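Side-chain contact in SusD superfamily protein (Bacteroides vulgatus, PDB 3MYV), which probably binds polysaccharide at the outer membrane, as other members of the SusD family do: residues S30-A35 with W76-Y81. Residues are numbered along the deposited sequence; the frame is centred on the assembly and turned at random.
Sequences SGYYGA and WGRPFY. With EDO (1,2-ethanediol), chain I.
A proline-on-tyrosine CH-pi contact, Pro79 against Tyr32, packs the loop between helices 13-27 and 36-43 onto the first turn of helix 77-94, in the helical part of this SusD-family fold. The contact is small and buried, and it is made of side-chain carbon. CG of Tyr32 lies anti to the backbone N (chi1 -170°), which lays the ring against Pro79. Pro79 brings its ring tip squarely over the tyrosine: CG stands 3.7 Å from the centroid of the Tyr32 ring, only 10° off the ring normal, and CZ of Tyr32 is the ring atom nearest to it. The other face of that ring is taken as well, by CD2 of Tyr33, which lies 3.5 Å above the plane and over its centre. The Tyr32 ring is thus clamped between its own neighbour in the loop and a proline of the helix. Its phenolic OH is tied down too, by a hydrogen bond to OD2 of Asp123 on helix 103-128, the same oxygen that Tyr33 OH uses. Replacing Tyr32 by an alanine would probably open a gap between Pro79 and Tyr33 and cost Asp123 one of its two tyrosine partners. Arg78 adds the outer part of the contact through its aliphatic stem, CG lying 3.8 Å from CB of Tyr32. Bends at chi2 (51°) and chi3 carry the guanidinium clear of the ring, and NH1 hydrogen-bonds to the backbone O of Leu26 in the last turn of helix 13-27. Tyr33 itself does not touch 76-81; at its phenolic end a 1,2-ethanediol, probably from the crystallisation liquor, donates from O2 to Tyr33 OH at 2.8 Å.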
ATOM      1  N   SER A  30      12.556  -2.307   6.731  1.00 14.12           N
ATOM      2  CA  SER A  30      12.730  -1.561   5.467  1.00 15.11           C
ATOM      3  C   SER A  30      12.489  -2.450   4.246  1.00 14.96           C
ATOM      4  O   SER A  30      12.100  -1.955   3.202  1.00 14.98           O
ATOM      5  CB  SER A  30      14.125  -0.947   5.391  1.00 17.74           C
ATOM      6  OG  SER A  30      15.103  -1.974   5.444  1.00 18.75           O
ATOM      7  N   GLY A  31      12.645  -3.768   4.406  1.00 14.28           N
ATOM      8  CA  GLY A  31      12.339  -4.723   3.356  1.00 12.08           C
ATOM      9  C   GLY A  31      10.863  -4.907   3.021  1.00 12.42           C
ATOM     10  O   GLY A  31      10.533  -5.531   1.985  1.00 16.24           O
ATOM     11  N   TYR A  32       9.978  -4.422   3.895  1.00 13.59           N
ATOM     12  CA  TYR A  32       8.522  -4.503   3.657  1.00 13.49           C
ATOM     13  C   TYR A  32       7.878  -3.105   3.812  1.00 13.05           C
ATOM     14  O   TYR A  32       8.076  -2.268   2.937  1.00 12.75           O
ATOM     15  CB  TYR A  32       7.909  -5.618   4.536  1.00 12.18           C
ATOM     16  CG  TYR A  32       6.451  -6.005   4.262  1.00 13.31           C
ATOM     17  CD1 TYR A  32       5.827  -5.696   3.043  1.00 13.31           C
ATOM     18  CD2 TYR A  32       5.717  -6.723   5.213  1.00 15.88           C
ATOM     19  CE1 TYR A  32       4.476  -6.057   2.796  1.00 14.21           C
ATOM     20  CE2 TYR A  32       4.384  -7.097   4.978  1.00 15.22           C
ATOM     21  CZ  TYR A  32       3.767  -6.752   3.771  1.00 14.24           C
ATOM     22  OH  TYR A  32       2.470  -7.128   3.526  1.00 14.54           O
ATOM     23  N   TYR A  33       7.175  -2.818   4.907  1.00 13.34           N
ATOM     24  CA  TYR A  33       6.498  -1.520   5.047  1.00 12.09           C
ATOM     25  C   TYR A  33       7.355  -0.376   5.618  1.00 12.76           C
ATOM     26  O   TYR A  33       6.886   0.756   5.778  1.00 15.66           O
ATOM     27  CB  TYR A  33       5.175  -1.695   5.804  1.00 12.71           C
ATOM     28  CG  TYR A  33       4.026  -2.077   4.889  1.00 14.32           C
ATOM     29  CD1 TYR A  33       3.553  -1.175   3.933  1.00 15.08           C
ATOM     30  CD2 TYR A  33       3.442  -3.332   4.953  1.00 11.82           C
ATOM     31  CE1 TYR A  33       2.521  -1.495   3.092  1.00 14.25           C
ATOM     32  CE2 TYR A  33       2.398  -3.670   4.088  1.00 16.01           C
ATOM     33  CZ  TYR A  33       1.950  -2.734   3.164  1.00 17.59           C
ATOM     34  OH  TYR A  33       0.931  -3.042   2.294  1.00 18.58           O
ATOM     35  N   GLY A  34       8.620  -0.651   5.920  1.00 13.24           N
ATOM     36  CA  GLY A  34       9.553   0.421   6.243  1.00 12.54           C
ATOM     37  C   GLY A  34      10.025   1.222   5.039  1.00 13.53           C
ATOM     38  O   GLY A  34      10.474   2.367   5.200  1.00 14.60           O
ATOM     39  N   ALA A  35       9.931   0.629   3.849  1.00 11.91           N
ATOM     40  CA  ALA A  35      10.382   1.277   2.611  1.00 15.18           C
ATOM     41  C   ALA A  35       9.991   0.527   1.326  1.00 13.97           C
ATOM     42  O   ALA A  35       9.427   1.122   0.406  1.00 11.87           O
ATOM     43  CB  ALA A  35      11.922   1.465   2.641  1.00 15.69           C
ATOM     44  N   TRP A  76       9.202 -10.848  -0.794  1.00 14.09           N
ATOM     45  CA  TRP A  76       8.797 -12.260  -0.674  1.00 15.82           C
ATOM     46  C   TRP A  76       8.970 -12.735   0.750  1.00 14.81           C
ATOM     47  O   TRP A  76       8.011 -13.169   1.388  1.00 14.65           O
ATOM     48  CB  TRP A  76       9.635 -13.168  -1.583  1.00 16.37           C
ATOM     49  CG  TRP A  76       9.393 -14.665  -1.437  1.00 13.57           C
ATOM     50  CD1 TRP A  76       9.998 -15.508  -0.542  1.00 16.29           C
ATOM     51  CD2 TRP A  76       8.565 -15.501  -2.265  1.00 20.44           C
ATOM     52  NE1 TRP A  76       9.566 -16.796  -0.733  1.00 17.03           N
ATOM     53  CE2 TRP A  76       8.705 -16.830  -1.794  1.00 13.85           C
ATOM     54  CE3 TRP A  76       7.702 -15.253  -3.328  1.00 16.95           C
ATOM     55  CZ2 TRP A  76       8.027 -17.925  -2.379  1.00 13.67           C
ATOM     56  CZ3 TRP A  76       7.029 -16.343  -3.927  1.00 20.45           C
ATOM     57  CH2 TRP A  76       7.187 -17.655  -3.439  1.00 16.45           C
ATOM     58  N   GLY A  77      10.215 -12.719   1.222  1.00 14.83           N
ATOM     59  CA  GLY A  77      10.538 -13.310   2.517  1.00 16.50           C
ATOM     60  C   GLY A  77       9.811 -12.764   3.730  1.00 15.54           C
ATOM     61  O   GLY A  77       9.403 -13.522   4.626  1.00 15.61           O
ATOM     62  N   ARG A  78       9.683 -11.454   3.820  1.00 15.35           N
ATOM     63  CA  ARG A  78       9.143 -10.863   5.037  1.00 15.26           C
ATOM     64  C   ARG A  78       7.629 -11.107   5.181  1.00 15.93           C
ATOM     65  O   ARG A  78       7.198 -11.551   6.239  1.00 14.33           O
ATOM     66  CB  ARG A  78       9.530  -9.374   5.172  1.00 16.09           C
ATOM     67  CG  ARG A  78       9.058  -8.711   6.464  1.00 13.50           C
ATOM     68  CD  ARG A  78       9.432  -9.468   7.692  1.00 13.29           C
ATOM     69  NE  ARG A  78      10.865  -9.647   7.723  1.00 14.62           N
ATOM     70  CZ  ARG A  78      11.750  -8.780   8.222  1.00 22.95           C
ATOM     71  NH1 ARG A  78      11.388  -7.660   8.840  1.00 19.79           N
ATOM     72  NH2 ARG A  78      13.033  -9.084   8.160  1.00 25.17           N
ATOM     73  N   PRO A  79       6.822 -10.899   4.111  1.00 13.13           N
ATOM     74  CA  PRO A  79       5.409 -11.237   4.299  1.00 16.17           C
ATOM     75  C   PRO A  79       5.199 -12.736   4.588  1.00 14.29           C
ATOM     76  O   PRO A  79       4.318 -13.094   5.343  1.00 12.22           O
ATOM     77  CB  PRO A  79       4.776 -10.865   2.952  1.00 13.87           C
ATOM     78  CG  PRO A  79       5.598  -9.708   2.521  1.00 15.59           C
ATOM     79  CD  PRO A  79       7.014 -10.069   2.911  1.00 16.29           C
ATOM     80  N   PHE A  80       6.020 -13.608   4.009  1.00 16.64           N
ATOM     81  CA  PHE A  80       5.860 -15.040   4.289  1.00 15.72           C
ATOM     82  C   PHE A  80       6.229 -15.370   5.715  1.00 14.68           C
ATOM     83  O   PHE A  80       5.580 -16.209   6.319  1.00 16.29           O
ATOM     84  CB  PHE A  80       6.645 -15.933   3.329  1.00 13.79           C
ATOM     85  CG  PHE A  80       5.883 -16.260   2.102  1.00 11.41           C
ATOM     86  CD1 PHE A  80       4.663 -16.909   2.182  1.00 11.36           C
ATOM     87  CD2 PHE A  80       6.338 -15.860   0.864  1.00 14.45           C
ATOM     88  CE1 PHE A  80       3.944 -17.218   1.034  1.00 15.56           C
ATOM     89  CE2 PHE A  80       5.621 -16.166  -0.274  1.00 13.43           C
ATOM     90  CZ  PHE A  80       4.439 -16.840  -0.197  1.00 16.98           C
ATOM     91  N   TYR A  81       7.277 -14.721   6.232  1.00 13.86           N
ATOM     92  CA  TYR A  81       7.699 -14.921   7.596  1.00 15.73           C
ATOM     93  C   TYR A  81       6.588 -14.483   8.554  1.00 14.86           C
ATOM     94  O   TYR A  81       6.267 -15.182   9.506  1.00 14.99           O
ATOM     95  CB  TYR A  81       9.022 -14.166   7.884  1.00 15.19           C
ATOM     96  CG  TYR A  81       9.610 -14.521   9.239  1.00 18.42           C
ATOM     97  CD1 TYR A  81       9.200 -13.857  10.400  1.00 23.41           C
ATOM     98  CD2 TYR A  81      10.540 -15.546   9.367  1.00 30.73           C
ATOM     99  CE1 TYR A  81       9.703 -14.187  11.626  1.00 25.46           C
ATOM    100  CE2 TYR A  81      11.056 -15.888  10.617  1.00 33.98           C
ATOM    101  CZ  TYR A  81      10.624 -15.201  11.733  1.00 30.01           C
ATOM    102  OH  TYR A  81      11.115 -15.522  12.961  1.00 37.28           O
TER
HETATM  103  C1  EDO I 516       0.768   0.624   0.459  1.00 34.68           C
HETATM  104  O1  EDO I 516       0.393   0.727  -0.909  1.00 30.09           O
HETATM  105  C2  EDO I 516      -0.458   0.357   1.338  1.00 27.42           C
HETATM  106  O2  EDO I 516      -0.808  -1.068   1.380  1.00 23.79           O